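Local coordinates for L-lactate dehydrogenase (Trichomonas vaginalis, PDB 4UUL), which interconverts pyruvate and L-lactate with NAD(H) as a lactate dehydrogenase of the type 2 malate dehydrogenase family, and probably acts on malate as well, at residues 16-19 / 20-24; 89-92 / 93-97; 107-110 / 111-115; 191-194 / 195-198; 290-293 / 294-298. The protein carries 1 engineered substitution. All coordinates share one frame; numbering follows the deposited sequence. Where two conformers were deposited one is given.

Contact 1: residues 16-19 / 20-24; sequences IGYI and LSHWI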
# COMPACT_ATOMS: atom_id res chain seq x y z
N ILE B 16 4.15 -8.56 2.93
CA ILE B 16 4.50 -7.35 3.64
C ILE B 16 5.53 -6.56 2.82
O ILE B 16 5.39 -5.34 2.59
CB ILE B 16 4.97 -7.65 5.05
CG1 ILE B 16 3.77 -8.13 5.90
CG2 ILE B 16 5.62 -6.43 5.64
CD1 ILE B 16 4.16 -8.72 7.27
N GLY B 17 6.56 -7.24 2.33
CA GLY B 17 7.57 -6.55 1.58
C GLY B 17 7.05 -5.84 0.35
O GLY B 17 7.51 -4.74 -0.01
N TYR B 18 6.13 -6.51 -0.31
CA TYR B 18 5.51 -5.99 -1.53
C TYR B 18 4.86 -4.63 -1.21
O TYR B 18 5.04 -3.63 -1.94
CB TYR B 18 4.48 -6.98 -2.02
CG TYR B 18 3.75 -6.62 -3.29
CD1 TYR B 18 4.37 -6.69 -4.52
CD2 TYR B 18 2.44 -6.28 -3.27
CE1 TYR B 18 3.70 -6.40 -5.71
CE2 TYR B 18 1.75 -6.03 -4.42
CZ TYR B 18 2.38 -6.08 -5.63
OH TYR B 18 1.63 -5.87 -6.74
N ILE B 19 4.02 -4.60 -0.18
CA ILE B 19 3.28 -3.39 0.14
C ILE B 19 4.23 -2.32 0.73
O ILE B 19 4.12 -1.13 0.42
CB ILE B 19 2.07 -3.67 1.09
CG1 ILE B 19 1.12 -4.68 0.46
CG2 ILE B 19 1.37 -2.39 1.46
CD1 ILE B 19 0.07 -5.21 1.36
N LEU B 20 5.05 -2.75 1.68
CA LEU B 20 5.97 -1.84 2.33
C LEU B 20 6.89 -1.11 1.36
O LEU B 20 7.12 0.09 1.49
CB LEU B 20 6.75 -2.64 3.36
CG LEU B 20 7.70 -1.97 4.29
CD1 LEU B 20 7.00 -0.90 5.15
CD2 LEU B 20 8.39 -3.05 5.17
N SER B 21 7.46 -1.86 0.44
CA SER B 21 8.34 -1.24 -0.53
C SER B 21 7.64 -0.18 -1.35
O SER B 21 8.18 0.90 -1.52
CB SER B 21 8.99 -2.29 -1.44
OG SER B 21 8.01 -3.01 -2.18
N HIS B 22 6.43 -0.48 -1.82
CA HIS B 22 5.72 0.53 -2.59
C HIS B 22 5.32 1.75 -1.75
O HIS B 22 5.42 2.89 -2.19
CB HIS B 22 4.48 -0.08 -3.25
CG HIS B 22 4.75 -0.88 -4.48
ND1 HIS B 22 5.12 -2.20 -4.46
CD2 HIS B 22 4.71 -0.53 -5.80
CE1 HIS B 22 5.31 -2.62 -5.71
NE2 HIS B 22 5.08 -1.62 -6.52
N TRP B 23 4.93 1.50 -0.52
CA TRP B 23 4.48 2.56 0.36
C TRP B 23 5.64 3.49 0.65
O TRP B 23 5.53 4.70 0.54
CB TRP B 23 3.90 1.95 1.62
CG TRP B 23 2.82 2.78 2.32
CD1 TRP B 23 2.59 4.11 2.16
CD2 TRP B 23 1.79 2.31 3.21
NE1 TRP B 23 1.54 4.52 2.97
CE2 TRP B 23 1.02 3.42 3.60
CE3 TRP B 23 1.46 1.06 3.71
CZ2 TRP B 23 -0.07 3.32 4.45
CZ3 TRP B 23 0.38 0.96 4.56
CH2 TRP B 23 -0.36 2.07 4.93
N ILE B 24 6.79 2.92 0.96
CA ILE B 24 7.99 3.72 1.21
C ILE B 24 8.41 4.49 -0.06
O ILE B 24 8.75 5.68 -0.02
CB ILE B 24 9.14 2.85 1.73
CG1 ILE B 24 8.77 2.36 3.15
CG2 ILE B 24 10.45 3.66 1.80
CD1 ILE B 24 9.65 1.31 3.68
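Tyr18 and His22, one helical turn apart, form a T-shaped pair: the edge of the imidazole is directed at the face of the phenol ring, with the planes 60° apart and the centroids separated by 5.2 Å. Their nearest side-chain atoms are Tyr18 CE1 and His22 CE1, 4.1 Å apart. Tyr18 CG lies opposite the backbone N (chi1 -179°), which sets the ring next to the imidazole. The imidazole is held at its edge: His22 ND1 donates to Tyr18 O over 2.9 Å, almost straight and nearly in the ring plane.

The next pair round the helix is apolar. Ile19 and Trp23 extend alongside each other in the same direction, and Ile19 CG2 lies 4.1 Å from Trp23 CE3. On another flank, Ile16 CG2 stands loosely against Leu20 CD2. Ile16 contacts NADH in cofactor-bound structures of this protein, though none is bound here; Gly17 is among the predicted NAD-binding residues, where the glycine-rich loop of the Rossmann fold runs into the helix.

Tyr18 also faces the second subunit. Its OH bonds Glu55 of its own chain and the backbone N of Ala242 of the second subunit, and Arg236 of that subunit makes a cation-pi contact with its ring.

Tyr18 O attracts several donors: His22 ND1, a weak bond from His22 N, and possibly Ser21 OG, which also reaches Gly17 O, slightly nearer. Donation by ND1 implies that His22 carries a proton there, and the bond to the main chain fixes the ring's rotation beside a tyrosine at the dimer interface.

Contact 2: residues 89-92 / 93-97; sequences MPRK and PGQVR. Engineered in segment 89-92: Arg91 (natural residue Leu).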
# COMPACT_ATOMS: atom_id res chain seq x y z
N MET B 89 11.96 -17.26 10.70
CA MET B 89 11.64 -18.66 10.50
C MET B 89 10.25 -18.90 11.04
O MET B 89 9.96 -18.57 12.20
CB MET B 89 12.68 -19.53 11.23
CG MET B 89 14.11 -19.09 10.94
SD MET B 89 14.57 -19.31 9.19
CE MET B 89 14.55 -21.10 9.10
N PRO B 90 9.36 -19.47 10.20
CA PRO B 90 8.06 -19.82 10.75
C PRO B 90 8.21 -21.08 11.64
O PRO B 90 9.12 -21.88 11.49
CB PRO B 90 7.20 -20.09 9.50
CG PRO B 90 8.15 -20.50 8.49
CD PRO B 90 9.41 -19.72 8.75
N ARG B 91 7.27 -21.26 12.52
CA ARG B 91 7.21 -22.49 13.31
C ARG B 91 6.87 -23.67 12.39
O ARG B 91 6.02 -23.56 11.53
CB ARG B 91 6.17 -22.33 14.42
CG ARG B 91 6.29 -23.40 15.54
CD ARG B 91 5.14 -23.22 16.55
NE ARG B 91 3.83 -23.26 15.88
CZ ARG B 91 3.16 -24.37 15.60
NH1 ARG B 91 3.62 -25.57 15.97
NH2 ARG B 91 2.00 -24.30 14.96
N LYS B 92 7.58 -24.78 12.59
CA LYS B 92 7.37 -25.99 11.87
C LYS B 92 6.31 -26.80 12.56
O LYS B 92 6.17 -26.69 13.77
CB LYS B 92 8.68 -26.79 11.82
CG LYS B 92 9.74 -26.09 11.04
CD LYS B 92 10.98 -26.92 10.88
CE LYS B 92 11.72 -26.52 9.61
NZ LYS B 92 12.20 -25.11 9.66
N PRO B 93 5.58 -27.64 11.81
CA PRO B 93 4.63 -28.55 12.43
C PRO B 93 5.29 -29.34 13.55
O PRO B 93 6.41 -29.90 13.41
CB PRO B 93 4.20 -29.49 11.26
CG PRO B 93 4.42 -28.65 10.04
CD PRO B 93 5.65 -27.87 10.35
N GLY B 94 4.58 -29.37 14.64
CA GLY B 94 5.06 -30.11 15.80
C GLY B 94 6.01 -29.31 16.69
O GLY B 94 6.27 -29.76 17.79
N GLN B 95 6.50 -28.15 16.26
CA GLN B 95 7.37 -27.36 17.15
C GLN B 95 6.55 -26.58 18.15
O GLN B 95 5.39 -26.29 17.91
CB GLN B 95 8.24 -26.39 16.37
CG GLN B 95 9.38 -27.05 15.67
CD GLN B 95 10.30 -26.05 15.06
OE1 GLN B 95 9.89 -24.90 14.69
NE2 GLN B 95 11.56 -26.45 14.95
N VAL B 96 7.13 -26.27 19.30
CA VAL B 96 6.44 -25.40 20.26
C VAL B 96 7.16 -24.07 20.31
O VAL B 96 8.14 -23.87 19.57
CB VAL B 96 6.36 -26.05 21.68
CG1 VAL B 96 5.46 -27.26 21.68
CG2 VAL B 96 7.72 -26.42 22.20
N ARG B 97 6.69 -23.15 21.14
CA ARG B 97 7.28 -21.82 21.18
C ARG B 97 8.77 -21.83 21.44
O ARG B 97 9.50 -21.08 20.83
CB ARG B 97 6.60 -20.92 22.17
CG ARG B 97 7.15 -19.50 22.06
CD ARG B 97 6.15 -18.54 22.47
NE ARG B 97 6.62 -17.18 22.43
CZ ARG B 97 6.33 -16.27 21.53
NH1 ARG B 97 5.61 -16.56 20.43
NH2 ARG B 97 6.78 -15.04 21.74
O HOH W 1 10.92 -22.74 13.45
O HOH W 2 13.41 -25.20 12.74
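Gln95 reaches back over the turn to Lys92 and Arg91. Its OE1 accepts from Lys92 N at 3.1 Å, with the N-H pointing almost straight at the oxygen (174°) but arriving from above the amide plane. The aliphatic part of Lys92 runs beside the glutamine in the same direction, with Lys92 CB 3.6 Å from Gln95 OE1. Arg91, an engineered residue in place of leucine, passes Gln95 in the opposing sense: its CG rests 3.7 Å from Gln95 CB. The arginine then folds at chi3 (55°), which turns NH1 back to Gln95 O for a 2.7 Å bond lying somewhat out of the guanidinium plane.

Two waters form the next layer. One donates to both Pro90 O and Gln95 OE1; the other accepts from Gln95 NE2 and, weakly, from Lys92 NZ.

What places these groups is a type II turn from Lys92 to Gln95, closed by Gln95 N to Lys92 O (2.9 Å). Gly94 has the positive phi (85°) that suits the third residue of such a turn. Beyond it, Val96 is the N-cap residue of helix 97-118, and its N bonds to Asp99, while Met89 N is held by Asn104, a predicted NAD-binding residue. The loop between strand 82-85 and this helix corresponds to the mobile loop that, in relatives, closes over the substrate.

Gln95 thus uses main-chain and side-chain oxygens alike as acceptors, and OE1 is gripped by a backbone N-H and a water. The engineered guanidinium spends one N-H on Gln95 O, a bond that holds it back over the loop in this ligand-free model.

Contact 3: residues 107-110 / 111-115; sequences IFKN and TGEYL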
# COMPACT_ATOMS: atom_id res chain seq x y z
N ILE B 107 19.24 -17.06 13.08
CA ILE B 107 18.94 -16.05 12.06
C ILE B 107 19.30 -14.66 12.57
O ILE B 107 20.00 -13.89 11.92
CB ILE B 107 17.44 -16.10 11.71
CG1 ILE B 107 17.09 -17.46 11.08
CG2 ILE B 107 17.04 -14.96 10.80
CD1 ILE B 107 18.04 -17.93 10.02
N PHE B 108 18.80 -14.36 13.75
CA PHE B 108 18.94 -13.03 14.31
C PHE B 108 20.35 -12.76 14.86
O PHE B 108 20.83 -11.63 14.80
CB PHE B 108 17.79 -12.67 15.24
CG PHE B 108 16.57 -12.35 14.44
CD1 PHE B 108 15.70 -13.32 14.02
CD2 PHE B 108 16.39 -11.05 13.99
CE1 PHE B 108 14.62 -13.01 13.18
CE2 PHE B 108 15.30 -10.73 13.17
CZ PHE B 108 14.45 -11.71 12.75
N LYS B 109 21.05 -13.81 15.30
CA LYS B 109 22.45 -13.64 15.57
C LYS B 109 23.17 -13.21 14.28
O LYS B 109 23.97 -12.25 14.26
CB LYS B 109 23.04 -14.96 16.11
CG LYS B 109 24.56 -15.01 16.15
CD LYS B 109 25.10 -16.25 16.83
CE LYS B 109 26.59 -16.33 16.90
NZ LYS B 109 27.21 -16.31 15.59
N ASN B 110 22.93 -13.93 13.19
CA ASN B 110 23.61 -13.63 11.92
C ASN B 110 23.24 -12.21 11.46
O ASN B 110 24.10 -11.46 10.98
CB ASN B 110 23.18 -14.62 10.86
CG ASN B 110 23.73 -16.01 11.10
OD1 ASN B 110 24.59 -16.20 11.93
ND2 ASN B 110 23.15 -16.99 10.45
N THR B 111 21.98 -11.85 11.64
CA THR B 111 21.54 -10.54 11.17
C THR B 111 22.18 -9.40 12.00
O THR B 111 22.58 -8.36 11.47
CB THR B 111 20.02 -10.45 11.22
OG1 THR B 111 19.46 -11.40 10.34
CG2 THR B 111 19.54 -9.09 10.87
N GLY B 112 22.29 -9.61 13.31
CA GLY B 112 22.97 -8.63 14.14
C GLY B 112 24.41 -8.43 13.68
O GLY B 112 24.95 -7.30 13.65
N GLU B 113 25.06 -9.53 13.31
CA GLU B 113 26.44 -9.46 12.83
C GLU B 113 26.53 -8.71 11.50
O GLU B 113 27.41 -7.86 11.33
CB GLU B 113 26.97 -10.86 12.71
CG GLU B 113 27.26 -11.52 14.08
CD GLU B 113 27.42 -13.01 13.99
OE1 GLU B 113 27.31 -13.56 12.88
OE2 GLU B 113 27.67 -13.66 15.03
N TYR B 114 25.58 -8.93 10.59
CA TYR B 114 25.59 -8.22 9.30
C TYR B 114 25.35 -6.71 9.55
O TYR B 114 25.97 -5.86 8.91
CB TYR B 114 24.50 -8.73 8.41
CG TYR B 114 24.56 -10.18 8.03
CD1 TYR B 114 25.78 -10.83 7.85
CD2 TYR B 114 23.39 -10.90 7.82
CE1 TYR B 114 25.84 -12.17 7.46
CE2 TYR B 114 23.44 -12.23 7.46
CZ TYR B 114 24.66 -12.86 7.28
OH TYR B 114 24.73 -14.17 6.91
N LEU B 115 24.42 -6.36 10.43
CA LEU B 115 24.18 -4.97 10.75
C LEU B 115 25.43 -4.27 11.27
O LEU B 115 25.78 -3.18 10.86
CB LEU B 115 23.05 -4.83 11.76
CG LEU B 115 21.66 -5.15 11.24
CD1 LEU B 115 20.69 -5.50 12.39
CD2 LEU B 115 21.11 -3.91 10.50
O HOH W 3 26.65 -13.14 10.25
O HOH W 4 27.35 -16.03 12.48
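Lys109 and Glu113 supply the ionic part of the contact, an i to i+4 salt bridge along the helix. Lys109 runs out extended and bends only at its last torsion (chi4 -59°), which brings NZ to 2.7 Å from Glu113 OE2, on the syn side of the carboxylate and slightly off its plane.

Water supplies a second set of links. The other carboxylate oxygen, Glu113 OE1, takes hydrogen bonds from two waters: one also donates to Asn110 O and the other to Asn110 OD1. The two acceptors Asn110 OD1 and Glu113 OE1, 3.9 Å apart, are thereby joined through solvent.

A third kind involves a carbonyl and a ring. Asn110 O sits 3.2 Å above one face of Tyr114, displaced toward the rim, with Tyr114 CG nearest at 3.2 Å. The same oxygen receives Tyr114 N at 3.0 Å.

Backbone bonds make up the rest, among them Gly112 N to Phe108 O (2.9 Å). Thr111 OG1 lies 3.0 Å from Ile107 O, which Thr111 N already meets.

On the inner side, Phe108 packs on Leu85 and Val127. This is the helix of a beta-alpha-beta crossover, strand 82-85, helix 97-118, strand 124-127, characteristic of the Rossmann fold.

Contact 4: residues 191-194 / 195-198; sequences VADL and TQAT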
# COMPACT_ATOMS: atom_id res chain seq x y z
N VAL B 191 0.46 -7.46 27.49
CA VAL B 191 -0.45 -6.74 28.37
C VAL B 191 -1.17 -5.65 27.56
O VAL B 191 -0.57 -4.63 27.21
CB VAL B 191 0.31 -6.10 29.55
CG1 VAL B 191 -0.74 -5.53 30.50
CG2 VAL B 191 1.21 -7.09 30.24
N ALA B 192 -2.45 -5.87 27.26
CA ALA B 192 -3.27 -4.85 26.57
C ALA B 192 -3.96 -4.06 27.70
O ALA B 192 -4.98 -4.48 28.27
CB ALA B 192 -4.26 -5.53 25.63
N ASP B 193 -3.35 -2.95 28.05
CA ASP B 193 -3.70 -2.17 29.22
C ASP B 193 -4.68 -1.05 28.88
O ASP B 193 -4.38 -0.17 28.05
CB ASP B 193 -2.42 -1.57 29.76
CG ASP B 193 -2.61 -0.65 30.98
OD1 ASP B 193 -3.61 -0.80 31.70
OD2 ASP B 193 -1.71 0.20 31.19
N LEU B 194 -5.86 -1.12 29.48
CA LEU B 194 -6.87 -0.10 29.39
C LEU B 194 -6.95 0.75 30.63
O LEU B 194 -7.83 1.62 30.70
CB LEU B 194 -8.23 -0.72 29.10
CG LEU B 194 -8.34 -1.51 27.80
CD1 LEU B 194 -9.78 -2.01 27.55
CD2 LEU B 194 -7.77 -0.74 26.57
N THR B 195 -6.13 0.49 31.64
CA THR B 195 -6.28 1.17 32.94
C THR B 195 -5.89 2.64 32.96
O THR B 195 -6.26 3.34 33.90
CB THR B 195 -5.57 0.44 34.08
OG1 THR B 195 -4.17 0.54 33.91
CG2 THR B 195 -5.97 -1.00 34.13
N GLN B 196 -5.16 3.11 31.94
CA GLN B 196 -4.85 4.52 31.80
C GLN B 196 -5.84 5.23 30.89
O GLN B 196 -5.90 6.45 30.87
CB GLN B 196 -3.49 4.76 31.16
CG GLN B 196 -2.43 3.68 31.38
CD GLN B 196 -1.96 3.58 32.82
OE1 GLN B 196 -2.00 4.56 33.62
NE2 GLN B 196 -1.42 2.42 33.15
N ALA B 197 -6.62 4.46 30.14
CA ALA B 197 -7.26 5.03 28.96
C ALA B 197 -8.45 5.92 29.28
O ALA B 197 -9.23 5.66 30.22
CB ALA B 197 -7.70 3.92 28.04
N THR B 198 -8.58 6.97 28.49
CA THR B 198 -9.71 7.86 28.59
C THR B 198 -10.38 7.99 27.23
O THR B 198 -9.82 7.61 26.20
CB THR B 198 -9.32 9.27 29.07
OG1 THR B 198 -8.24 9.79 28.27
CG2 THR B 198 -8.91 9.25 30.55
O HOH W 5 -4.66 2.28 29.26
O HOH W 6 -9.38 3.54 31.91
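Beyond Asp193, the last residue of strand 191-193, the chain folds into a tight turn in which Ala197 N meets Leu194 O at 3.1 Å, from well above the carbonyl plane. The side chain of Asp193 organises that bend. With CG trans to its own N (chi1 178°), the carboxylate reaches toward the residues that follow. Its OD1 takes two bonds from one residue: Thr195 OG1 donates at 2.6 Å to the syn lone pair, while Thr195 N comes in at 2.8 Å from above the carboxylate plane. The latter bond makes this an Asx turn.

Asp193 OD2 is met by Gln196 NE2 at 3.0 Å, also on its syn lone pair. The bond is straight (171°), and the amide stands nearly perpendicular to the carboxylate, the planes 85° apart. Gln196 NE2 is bonded to Lys304 O as well, and Trp183 NE1 donates to the same aspartate oxygen. A water donates to Asp193 O and accepts from Gln196 N.

Four donors from protein thus surround the buried carboxylate, two on each oxygen. That environment would be expected to stabilise its negative charge, and it ties the turn to strand 177-183 through Trp183.

Contact 5: residues 290-293 / 294-298; sequences NVDK and EGKIH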
# COMPACT_ATOMS: atom_id res chain seq x y z
N ASN B 290 7.18 8.06 23.52
CA ASN B 290 7.16 9.12 22.54
C ASN B 290 8.55 9.26 21.92
O ASN B 290 9.48 8.53 22.33
CB ASN B 290 6.57 10.42 23.11
CG ASN B 290 7.24 10.92 24.32
OD1 ASN B 290 8.46 10.83 24.49
ND2 ASN B 290 6.43 11.57 25.17
N VAL B 291 8.68 10.06 20.87
CA VAL B 291 9.97 10.18 20.19
C VAL B 291 10.21 11.67 19.98
O VAL B 291 9.31 12.40 19.55
CB VAL B 291 10.00 9.45 18.83
CG1 VAL B 291 11.40 9.52 18.27
CG2 VAL B 291 9.56 8.04 18.99
N ASP B 292 11.39 12.15 20.34
CA ASP B 292 11.66 13.57 20.19
C ASP B 292 12.08 13.90 18.78
O ASP B 292 12.20 13.02 17.93
CB ASP B 292 12.66 14.04 21.24
CG ASP B 292 14.04 13.44 21.10
OD1 ASP B 292 14.44 13.06 20.00
OD2 ASP B 292 14.77 13.41 22.12
N LYS B 293 12.25 15.18 18.48
CA LYS B 293 12.54 15.63 17.13
C LYS B 293 13.92 15.17 16.66
O LYS B 293 14.22 15.19 15.47
CB LYS B 293 12.45 17.16 17.03
CG LYS B 293 11.10 17.70 17.40
CD LYS B 293 10.01 17.21 16.48
CE LYS B 293 8.68 17.92 16.76
NZ LYS B 293 7.52 16.98 16.70
N GLU B 294 14.74 14.70 17.59
CA GLU B 294 16.04 14.16 17.22
C GLU B 294 15.99 12.64 16.99
O GLU B 294 17.01 12.00 16.74
CB GLU B 294 17.06 14.49 18.27
CG GLU B 294 17.40 16.00 18.41
CD GLU B 294 16.30 16.83 19.05
OE1 GLU B 294 15.68 16.38 20.05
OE2 GLU B 294 16.03 17.94 18.56
N GLY B 295 14.80 12.06 17.03
CA GLY B 295 14.65 10.64 16.75
C GLY B 295 15.01 9.75 17.93
O GLY B 295 15.26 8.56 17.72
N LYS B 296 15.00 10.29 19.16
CA LYS B 296 15.29 9.48 20.32
C LYS B 296 14.00 9.06 21.01
O LYS B 296 13.14 9.88 21.27
CB LYS B 296 16.18 10.25 21.32
CG LYS B 296 17.48 10.74 20.73
CD LYS B 296 18.35 9.62 20.14
CE LYS B 296 19.69 10.18 19.64
NZ LYS B 296 20.64 9.10 19.19
N ILE B 297 13.89 7.77 21.31
CA ILE B 297 12.71 7.20 21.94
C ILE B 297 12.78 7.44 23.44
O ILE B 297 13.82 7.21 24.05
CB ILE B 297 12.61 5.67 21.66
CG1 ILE B 297 12.52 5.40 20.16
CG2 ILE B 297 11.37 5.08 22.33
CD1 ILE B 297 12.59 3.91 19.82
N HIS B 298 11.66 7.84 24.04
CA HIS B 298 11.57 7.98 25.50
C HIS B 298 10.35 7.27 26.02
O HIS B 298 9.30 7.36 25.42
CB HIS B 298 11.49 9.45 25.91
CG HIS B 298 12.61 10.28 25.37
ND1 HIS B 298 13.83 10.36 25.99
CD2 HIS B 298 12.71 11.03 24.25
CE1 HIS B 298 14.63 11.15 25.30
NE2 HIS B 298 13.97 11.57 24.24
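Asp292 and His298 reach across the hairpin on the same side as Asn290, and the bonds round Asp292 are its tight part. Asp292 CG is swung between its own N and carbonyl carbon (chi1 65°), which tips the carboxylate over the turn. Its OD1 accepts Lys296 N at 2.9 Å and, weakly, Glu294 N; its OD2 receives His298 NE2 at 2.9 Å. That bond is straight (172°) and leaves the imidazole in its ring plane, yet it meets the carboxylate from above. The same residue opens a type I turn to Gly295, closed by Gly295 N to Asp292 O (2.9 Å). Asp292 N to Lys296 O (3.0 Å) adds a G1 beta bulge, Gly295 taking the positive phi of the bulge position. The antiparallel pair Asn290 and His298 follows, with His298 N to Asn290 O at 2.9 Å.

The solvent side is looser. The ends of Lys293 and Lys296 lead away, although Lys296 CB still lies 3.6 Å from Asp292 OD2. Glu294 OE1 comes within 3.5 Å of Asp292 OD1, a like-charge approach that solvent probably screens.

On the reverse face Val291 CG2 touches Ile297 CG1 at 4.1 Å, and both side chains lean on Met267. The hairpin supplies the central strand 284-291 and the outer strand 297-299 of a three-stranded antiparallel sheet completed by 265-270, and Lys124, at the start of a Rossmann strand, bonds to Gly295 O.

Along the chain the five contacts follow in order without interleaving. Contacts 1, 2 and 3 belong to the NAD-binding domain, contacts 4 and 5 to the alpha/beta C-terminal domain. Contact 2 leads directly into helix 97-118, which carries contact 3, and the two touch where Met89 CG lies 3.4 Å from Ile107 CG1; their centres are about 21 Å apart. Contact 1, on helix 15-25, is about 22 Å from contact 3, centre to centre; both are connecting helices of beta-alpha-beta crossovers on one parallel sheet. Contacts 4 and 5 lie on two separate antiparallel sheets, centres about 22 Å apart. Only contact 1 meets the second subunit; contacts 2 and 3 adjoin cofactor-binding residues.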